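Local coordinates for uncharacterized protein (Archaeoglobus fulgidus, PDB 3LOT) that probably cleaves beta-keto acids such as 3-keto-5-aminohexanoate, using a bound zinc ion held on a TIM-barrel scaffold, at residues V67-Y70 / I71-I75; E299-I303 / L304-G308; R162-E166 / N167-P171. All coordinates share one frame; numbering follows the deposited sequence.

Contact 1: residues V67-Y70 / I71-I75; sequences VFRY and ICREI
C72 N donates to F68 O at 2.9 Å, the shortest of four successive i to i+4 bonds that carry helix 65-78 through these residues; I71 to V67, R73 to R69 and E74 to Y70 are the other three. On the outer flank Y70 and E74 make the main side-chain contact. The Y70 ring is sent along the helix toward its next turn by a first torsion that places CG opposite the backbone N (chi1 176°). There E74 CG sits over one ring face, 3.9 Å from the centroid and 14° off the normal, a CH-pi contact in which the methylene lies toward the rim. The same CG is 3.2 Å from Y70 O. Beyond it the E74 chain bends, and its carboxylate, nearly parallel to the ring, forms a salt bridge with K77, while Y70 OH is hydrogen-bonded to D32. With an alanine here instead of Y70, E74 CG is likely to lose its aromatic cover and D32 its hydroxyl partner. The helix links parallel strands 48-54 and 82-85 in a beta-alpha-beta unit of the TIM barrel. R73 is bent at its third torsion and comes back along the helix, its NH2 3.9 Å from Y70 CD1; the guanidinium plane is turned 82° from the ring, so the two flat groups do not lie parallel. NH1 of R73 rests 3.8 Å from CG of R69. The two arginine ends carry like charges, R69 NE and R73 NH1 being 5.2 Å apart, and R69 NE is paired with E66. The inner flank of the helix carries F68, I71, C72 and I75, which pack on the two strands and on helices 31-43 and 103-107. On that flank V67 CG1 meets the end of I71, at CD1, across 4.0 Å.

Contact 2: residues E299-I303 / L304-G308; sequences EVREI and LGLKG
R301 lays the start of its side chain across L306, its CG 4.0 Å from L306 CB, the two chains crossing at about a right angle. The arginine then runs straight from CG to NE, chi2 and chi3 both near 180°, and passes alongside the backbone of G308; R301 NE is 3.9 Å from G308 C. The backbone of R301 takes part as well: L306 N donates to R301 O at 2.8 Å, in the carbonyl plane and on a lone pair, with an N-H...O angle of 164°. This bond spans five residues, one more than the regular helical bond from L304 N to V300 O just before it. Between them G305 takes positive phi (67°), a conformation that favours glycine, and the chain leaves helix 297-304 roughly crosswise, with L306 against R301. The apolar side of the turn is made by V300 and L304, which lie side by side and point the same way, V300 CG1 4.0 Å from L304 CD1. L306 CD1 approaches the same methyl, 4.2 Å from V300 CG1, and brings the residue after the turn onto the helix. I303 CG2 adds a contact with L304 CD2 at 4.1 Å. V300 and L304 pack on I9, and V300 and L306 on V82, setting the helix against barrel strands 7-13 and 82-85. The guanidinium of the buried R301 has salt bridges to E110 and D298 and a hydrogen bond to the D80 carbonyl. With two carboxylates beside it, the arginine is likely to keep its positive charge, and the E110 carboxylate binds R301 NH2 through OE1 and G308 N through OE2, joining the side chain to the departing backbone.

Contact 3: residues R162-E166 / N167-P171; sequences RIFKE and NDTKP
N167 folds its amide back under the end of helix 154-166, where ND2 donates to I163 O at 2.9 Å. The torsions that put it there are a CG beside the backbone N (chi1 -64°) and an amide swung sharply across at chi2 (-76°). The backbone N of N167 also donates to I163 O, at 3.3 Å, and the two donors come from opposite faces of the carbonyl plane. ND2 has a second partner in a water, which it reaches at 2.7 Å and which donates in turn to OE1 of E166, whose chain is extended beyond CG. N167 OD1 accepts from K108, so both ends of the amide are held. The helix closes in a Schellman motif: T169 N bonds F164 O at 2.9 Å, D168 N reaches K165 O from above the carbonyl plane, and D168 takes the positive phi. F164 CG also lies beside its backbone N (chi1 -84°), which sets the ring against the departing chain; T169 O, K170 C and P171 N line its edge, T169 O 3.5 Å from CD2. P171 CG makes an apolar contact with F164 CD2 at 3.7 Å. T169 CG2 lies above the ring plane near its rim, leaving OG1 to bond the P109 carbonyl. The unit joins the helix to strand 170-175, with I163 and N167 against helix 103-107 and F164 packing on strand 111-115, where F114 meets it edge-to-face.

How the contacts relate
Contacts 2 and 3 touch: K307 NZ lies 3.1 Å from D168 O and 2.9 Å from N167 O, while K170 packs along L306. Two helix ends, one before strand 170-175 and one at the close of the barrel, are thus brought together near the start of that strand. Contact 1 stands apart, its nearest atoms about 9 Å from contact 2 and about 10 Å from contact 3. It lies nearer the zinc bound by H50, H52 and E262: the F68 side chain is about 9 Å from the ion, against about 12 Å for the F164 side chain, and about 8 Å from the H50 side chain, against about 11 Å for that of V300.

Contact 1: residues V67-Y70 / I71-I75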
loop_
_atom_site.group_PDB
_atom_site.type_symbol
_atom_site.label_atom_id
_atom_site.label_comp_id
_atom_site.label_asym_id
_atom_site.label_seq_id
_atom_site.Cartn_x
_atom_site.Cartn_y
_atom_site.Cartn_z
ATOM N N VAL D 67 -21.252 -39.676 3.972
ATOM C CA VAL D 67 -21.785 -38.868 2.874
ATOM C C VAL D 67 -20.635 -38.303 2.045
ATOM O O VAL D 67 -20.612 -38.389 0.803
ATOM C CB VAL D 67 -22.741 -37.739 3.396
ATOM C CG1 VAL D 67 -23.278 -36.888 2.241
ATOM C CG2 VAL D 67 -23.937 -38.382 4.204
ATOM N N PHE D 68 -19.652 -37.740 2.721
ATOM C CA PHE D 68 -18.377 -37.490 2.025
ATOM C C PHE D 68 -17.840 -38.677 1.242
ATOM O O PHE D 68 -17.388 -38.518 0.100
ATOM C CB PHE D 68 -17.302 -37.037 2.990
ATOM C CG PHE D 68 -17.390 -35.596 3.334
ATOM C CD1 PHE D 68 -16.944 -34.637 2.429
ATOM C CD2 PHE D 68 -17.898 -35.193 4.554
ATOM C CE1 PHE D 68 -16.992 -33.294 2.726
ATOM C CE2 PHE D 68 -17.950 -33.862 4.880
ATOM C CZ PHE D 68 -17.496 -32.891 3.958
ATOM N N ARG D 69 -17.841 -39.848 1.860
ATOM C CA ARG D 69 -17.217 -41.007 1.220
ATOM C C ARG D 69 -17.957 -41.318 -0.081
ATOM O O ARG D 69 -17.326 -41.547 -1.129
ATOM C CB ARG D 69 -17.152 -42.218 2.130
ATOM C CG ARG D 69 -16.277 -43.329 1.519
ATOM C CD ARG D 69 -16.236 -44.562 2.341
ATOM N NE ARG D 69 -16.040 -44.313 3.765
ATOM C CZ ARG D 69 -14.869 -44.092 4.352
ATOM N NH1 ARG D 69 -13.733 -44.041 3.647
ATOM N NH2 ARG D 69 -14.827 -43.909 5.671
ATOM N N TYR D 70 -19.283 -41.279 -0.011
ATOM C CA TYR D 70 -20.105 -41.516 -1.180
ATOM C C TYR D 70 -19.840 -40.498 -2.282
ATOM O O TYR D 70 -19.595 -40.886 -3.424
ATOM C CB TYR D 70 -21.594 -41.551 -0.800
ATOM C CG TYR D 70 -22.517 -41.706 -1.968
ATOM C CD1 TYR D 70 -22.875 -42.978 -2.452
ATOM C CD2 TYR D 70 -23.043 -40.592 -2.589
ATOM C CE1 TYR D 70 -23.748 -43.105 -3.549
ATOM C CE2 TYR D 70 -23.872 -40.692 -3.661
ATOM C CZ TYR D 70 -24.222 -41.937 -4.160
ATOM O OH TYR D 70 -25.089 -41.992 -5.231
ATOM N N ILE D 71 -19.918 -39.211 -1.949
ATOM C CA ILE D 71 -19.721 -38.131 -2.919
ATOM C C ILE D 71 -18.352 -38.219 -3.607
ATOM O O ILE D 71 -18.237 -38.191 -4.840
ATOM C CB ILE D 71 -19.845 -36.747 -2.259
ATOM C CG1 ILE D 71 -21.268 -36.550 -1.734
ATOM C CG2 ILE D 71 -19.511 -35.650 -3.243
ATOM C CD1 ILE D 71 -21.480 -35.295 -0.947
ATOM N N CYS D 72 -17.316 -38.427 -2.813
ATOM C CA CYS D 72 -15.946 -38.425 -3.360
ATOM C C CYS D 72 -15.701 -39.647 -4.219
ATOM O O CYS D 72 -15.104 -39.546 -5.285
ATOM C CB CYS D 72 -14.916 -38.302 -2.241
ATOM S SG CYS D 72 -15.066 -36.718 -1.445
ATOM N N ARG D 73 -16.210 -40.798 -3.786
ATOM C CA ARG D 73 -16.026 -42.009 -4.552
ATOM C C ARG D 73 -16.713 -41.910 -5.916
ATOM O O ARG D 73 -16.165 -42.318 -6.937
ATOM C CB ARG D 73 -16.571 -43.229 -3.793
ATOM C CG ARG D 73 -16.411 -44.552 -4.572
ATOM C CD ARG D 73 -16.906 -45.778 -3.768
ATOM N NE ARG D 73 -18.251 -45.551 -3.224
ATOM C CZ ARG D 73 -18.577 -45.537 -1.927
ATOM N NH1 ARG D 73 -17.685 -45.780 -0.972
ATOM N NH2 ARG D 73 -19.847 -45.317 -1.582
ATOM N N GLU D 74 -17.922 -41.373 -5.918
ATOM C CA GLU D 74 -18.693 -41.235 -7.145
ATOM C C GLU D 74 -18.092 -40.212 -8.087
ATOM O O GLU D 74 -18.128 -40.417 -9.301
ATOM C CB GLU D 74 -20.156 -40.883 -6.815
ATOM C CG GLU D 74 -20.916 -42.027 -6.114
ATOM C CD GLU D 74 -21.316 -43.136 -7.081
ATOM O OE1 GLU D 74 -21.967 -42.827 -8.090
ATOM O OE2 GLU D 74 -20.988 -44.305 -6.840
ATOM N N ILE D 75 -17.556 -39.100 -7.563
ATOM C CA ILE D 75 -16.858 -38.144 -8.443
ATOM C C ILE D 75 -15.650 -38.862 -9.087
ATOM O O ILE D 75 -15.429 -38.814 -10.334
ATOM C CB ILE D 75 -16.375 -36.867 -7.714
ATOM C CG1 ILE D 75 -17.557 -36.031 -7.208
ATOM C CG2 ILE D 75 -15.544 -35.982 -8.688
ATOM C CD1 ILE D 75 -17.172 -34.990 -6.142
#

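Contact 2: residues E299-I303 / L304-G308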
loop_
_atom_site.group_PDB
_atom_site.type_symbol
_atom_site.label_atom_id
_atom_site.label_comp_id
_atom_site.label_asym_id
_atom_site.label_seq_id
_atom_site.Cartn_x
_atom_site.Cartn_y
_atom_site.Cartn_z
ATOM N N GLU D 299 -2.062 -31.453 -13.946
ATOM C CA GLU D 299 -1.269 -30.234 -13.782
ATOM C C GLU D 299 -1.423 -29.650 -12.375
ATOM O O GLU D 299 -0.453 -29.255 -11.754
ATOM C CB GLU D 299 -1.661 -29.212 -14.864
ATOM C CG GLU D 299 -1.095 -29.601 -16.206
ATOM C CD GLU D 299 -1.595 -28.773 -17.392
ATOM O OE1 GLU D 299 -2.625 -28.088 -17.300
ATOM O OE2 GLU D 299 -0.943 -28.817 -18.462
ATOM N N VAL D 300 -2.650 -29.652 -11.858
ATOM C CA VAL D 300 -2.897 -29.236 -10.509
ATOM C C VAL D 300 -2.044 -30.096 -9.542
ATOM O O VAL D 300 -1.362 -29.590 -8.623
ATOM C CB VAL D 300 -4.410 -29.326 -10.145
ATOM C CG1 VAL D 300 -4.582 -29.240 -8.586
ATOM C CG2 VAL D 300 -5.227 -28.203 -10.894
ATOM N N ARG D 301 -2.081 -31.408 -9.737
ATOM C CA ARG D 301 -1.304 -32.304 -8.897
ATOM C C ARG D 301 0.204 -31.968 -8.931
ATOM O O ARG D 301 0.878 -32.000 -7.891
ATOM C CB ARG D 301 -1.559 -33.756 -9.319
ATOM C CG ARG D 301 -2.934 -34.250 -8.923
ATOM C CD ARG D 301 -3.191 -35.744 -9.291
ATOM N NE ARG D 301 -4.543 -36.032 -8.822
ATOM C CZ ARG D 301 -5.644 -35.947 -9.557
ATOM N NH1 ARG D 301 -5.596 -35.752 -10.859
ATOM N NH2 ARG D 301 -6.808 -36.174 -8.986
ATOM N N GLU D 302 0.732 -31.642 -10.105
ATOM C CA GLU D 302 2.174 -31.375 -10.239
ATOM C C GLU D 302 2.475 -30.004 -9.651
ATOM O O GLU D 302 3.512 -29.814 -9.006
ATOM C CB GLU D 302 2.615 -31.487 -11.709
ATOM C CG GLU D 302 4.131 -31.355 -11.960
ATOM C CD GLU D 302 4.636 -29.902 -11.955
ATOM O OE1 GLU D 302 3.830 -28.985 -12.253
ATOM O OE2 GLU D 302 5.830 -29.665 -11.627
ATOM N N ILE D 303 1.583 -29.047 -9.868
ATOM C CA ILE D 303 1.784 -27.708 -9.348
ATOM C C ILE D 303 1.772 -27.697 -7.828
ATOM O O ILE D 303 2.682 -27.148 -7.233
ATOM C CB ILE D 303 0.736 -26.699 -9.868
ATOM C CG1 ILE D 303 0.927 -26.461 -11.377
ATOM C CG2 ILE D 303 0.812 -25.406 -9.079
ATOM C CD1 ILE D 303 -0.217 -25.690 -12.039
ATOM N N LEU D 304 0.802 -28.341 -7.194
ATOM C CA LEU D 304 0.714 -28.354 -5.713
ATOM C C LEU D 304 1.451 -29.536 -5.032
ATOM O O LEU D 304 1.496 -29.612 -3.803
ATOM C CB LEU D 304 -0.736 -28.379 -5.312
ATOM C CG LEU D 304 -1.544 -27.225 -5.906
ATOM C CD1 LEU D 304 -3.021 -27.351 -5.484
ATOM C CD2 LEU D 304 -0.942 -25.909 -5.433
ATOM N N GLY D 305 2.050 -30.431 -5.799
ATOM C CA GLY D 305 2.736 -31.611 -5.230
ATOM C C GLY D 305 1.818 -32.620 -4.556
ATOM O O GLY D 305 2.080 -33.055 -3.449
ATOM N N LEU D 306 0.722 -32.976 -5.228
ATOM C CA LEU D 306 -0.307 -33.826 -4.643
ATOM C C LEU D 306 -0.007 -35.288 -4.889
ATOM O O LEU D 306 0.729 -35.614 -5.812
ATOM C CB LEU D 306 -1.682 -33.467 -5.194
ATOM C CG LEU D 306 -2.122 -32.024 -4.946
ATOM C CD1 LEU D 306 -3.594 -31.838 -5.375
ATOM C CD2 LEU D 306 -1.868 -31.770 -3.460
ATOM N N LYS D 307 -0.596 -36.170 -4.095
ATOM C CA LYS D 307 -0.144 -37.581 -4.081
ATOM C C LYS D 307 -0.630 -38.448 -5.238
ATOM O O LYS D 307 0.022 -39.481 -5.587
ATOM C CB LYS D 307 -0.452 -38.232 -2.746
ATOM C CG LYS D 307 -1.917 -38.535 -2.440
ATOM C CD LYS D 307 -2.075 -38.893 -0.996
ATOM C CE LYS D 307 -3.524 -38.925 -0.563
ATOM N NZ LYS D 307 -3.642 -39.333 0.852
ATOM N N GLY D 308 -1.736 -38.056 -5.856
ATOM C CA GLY D 308 -2.289 -38.833 -6.974
ATOM C C GLY D 308 -3.724 -39.269 -6.744
ATOM O O GLY D 308 -4.138 -39.524 -5.608
#

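Contact 3: residues R162-E166 / N167-P171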
loop_
_atom_site.group_PDB
_atom_site.type_symbol
_atom_site.label_atom_id
_atom_site.label_comp_id
_atom_site.label_asym_id
_atom_site.label_seq_id
_atom_site.Cartn_x
_atom_site.Cartn_y
_atom_site.Cartn_z
ATOM N N ARG D 162 -0.734 -32.189 12.170
ATOM C CA ARG D 162 -0.318 -33.562 12.303
ATOM C C ARG D 162 -1.213 -34.565 11.611
ATOM O O ARG D 162 -0.724 -35.486 10.969
ATOM C CB ARG D 162 -0.224 -33.953 13.763
ATOM C CG ARG D 162 0.984 -33.343 14.462
ATOM C CD ARG D 162 1.147 -33.948 15.881
ATOM N NE ARG D 162 0.254 -33.288 16.850
ATOM C CZ ARG D 162 0.474 -32.084 17.402
ATOM N NH1 ARG D 162 1.572 -31.378 17.096
ATOM N NH2 ARG D 162 -0.423 -31.574 18.261
ATOM N N ILE D 163 -2.517 -34.371 11.735
ATOM C CA ILE D 163 -3.492 -35.191 11.051
ATOM C C ILE D 163 -3.281 -35.182 9.525
ATOM O O ILE D 163 -3.335 -36.241 8.865
ATOM C CB ILE D 163 -4.937 -34.766 11.415
ATOM C CG1 ILE D 163 -5.266 -35.178 12.840
ATOM C CG2 ILE D 163 -5.929 -35.415 10.462
ATOM C CD1 ILE D 163 -6.405 -34.386 13.471
ATOM N N PHE D 164 -3.018 -34.006 8.959
ATOM C CA PHE D 164 -2.806 -33.908 7.505
ATOM C C PHE D 164 -1.552 -34.657 7.105
ATOM O O PHE D 164 -1.558 -35.418 6.139
ATOM C CB PHE D 164 -2.731 -32.440 7.044
ATOM C CG PHE D 164 -4.072 -31.817 6.797
ATOM C CD1 PHE D 164 -5.055 -31.815 7.794
ATOM C CD2 PHE D 164 -4.367 -31.212 5.563
ATOM C CE1 PHE D 164 -6.330 -31.195 7.570
ATOM C CE2 PHE D 164 -5.617 -30.608 5.348
ATOM C CZ PHE D 164 -6.593 -30.613 6.358
ATOM N N LYS D 165 -0.480 -34.481 7.864
ATOM C CA LYS D 165 0.765 -35.204 7.559
ATOM C C LYS D 165 0.590 -36.716 7.655
ATOM O O LYS D 165 1.111 -37.452 6.841
ATOM C CB LYS D 165 1.864 -34.749 8.519
ATOM C CG LYS D 165 2.486 -33.419 8.149
ATOM C CD LYS D 165 3.375 -32.915 9.249
ATOM C CE LYS D 165 3.947 -31.549 8.892
ATOM N NZ LYS D 165 4.785 -31.038 9.992
ATOM N N GLU D 166 -0.119 -37.177 8.668
ATOM C CA GLU D 166 -0.351 -38.626 8.882
ATOM C C GLU D 166 -1.073 -39.307 7.724
ATOM O O GLU D 166 -0.881 -40.469 7.453
ATOM C CB GLU D 166 -1.202 -38.809 10.123
ATOM C CG GLU D 166 -0.451 -38.585 11.390
ATOM C CD GLU D 166 -1.359 -38.435 12.609
ATOM O OE1 GLU D 166 -2.589 -38.617 12.457
ATOM O OE2 GLU D 166 -0.835 -38.135 13.727
ATOM N N ASN D 167 -1.942 -38.578 7.065
ATOM C CA ASN D 167 -2.767 -39.133 6.006
ATOM C C ASN D 167 -2.342 -38.616 4.643
ATOM O O ASN D 167 -3.069 -38.791 3.642
ATOM C CB ASN D 167 -4.239 -38.801 6.282
ATOM C CG ASN D 167 -4.737 -39.445 7.557
ATOM O OD1 ASN D 167 -4.999 -40.659 7.569
ATOM N ND2 ASN D 167 -4.890 -38.651 8.631
ATOM N N ASP D 168 -1.158 -37.994 4.596
ATOM C CA ASP D 168 -0.557 -37.573 3.349
ATOM C C ASP D 168 -1.562 -36.686 2.620
ATOM O O ASP D 168 -1.830 -36.860 1.427
ATOM C CB ASP D 168 -0.188 -38.814 2.534
ATOM C CG ASP D 168 0.753 -38.513 1.398
ATOM O OD1 ASP D 168 1.268 -37.396 1.359
ATOM O OD2 ASP D 168 0.978 -39.389 0.518
ATOM N N THR D 169 -2.138 -35.734 3.351
ATOM C CA THR D 169 -3.079 -34.768 2.771
ATOM C C THR D 169 -2.456 -33.377 2.776
ATOM O O THR D 169 -1.905 -32.949 3.781
ATOM C CB THR D 169 -4.390 -34.752 3.549
ATOM O OG1 THR D 169 -4.988 -36.055 3.543
ATOM C CG2 THR D 169 -5.386 -33.727 2.948
ATOM N N LYS D 170 -2.529 -32.667 1.653
ATOM C CA LYS D 170 -1.974 -31.329 1.588
ATOM C C LYS D 170 -2.954 -30.333 2.192
ATOM O O LYS D 170 -4.131 -30.320 1.827
ATOM C CB LYS D 170 -1.684 -30.862 0.175
ATOM C CG LYS D 170 -0.894 -29.546 0.195
ATOM C CD LYS D 170 -0.372 -29.128 -1.137
ATOM C CE LYS D 170 0.481 -27.813 -1.050
ATOM N NZ LYS D 170 1.788 -28.025 -0.393
ATOM N N PRO D 171 -2.458 -29.467 3.084
ATOM C CA PRO D 171 -3.282 -28.385 3.577
ATOM C C PRO D 171 -3.468 -27.260 2.567
ATOM O O PRO D 171 -2.517 -26.758 1.961
ATOM C CB PRO D 171 -2.488 -27.871 4.801
ATOM C CG PRO D 171 -1.480 -28.900 5.068
ATOM C CD PRO D 171 -1.179 -29.544 3.807
HETATM O O HOH W 1 -4.924 -39.323 11.253
#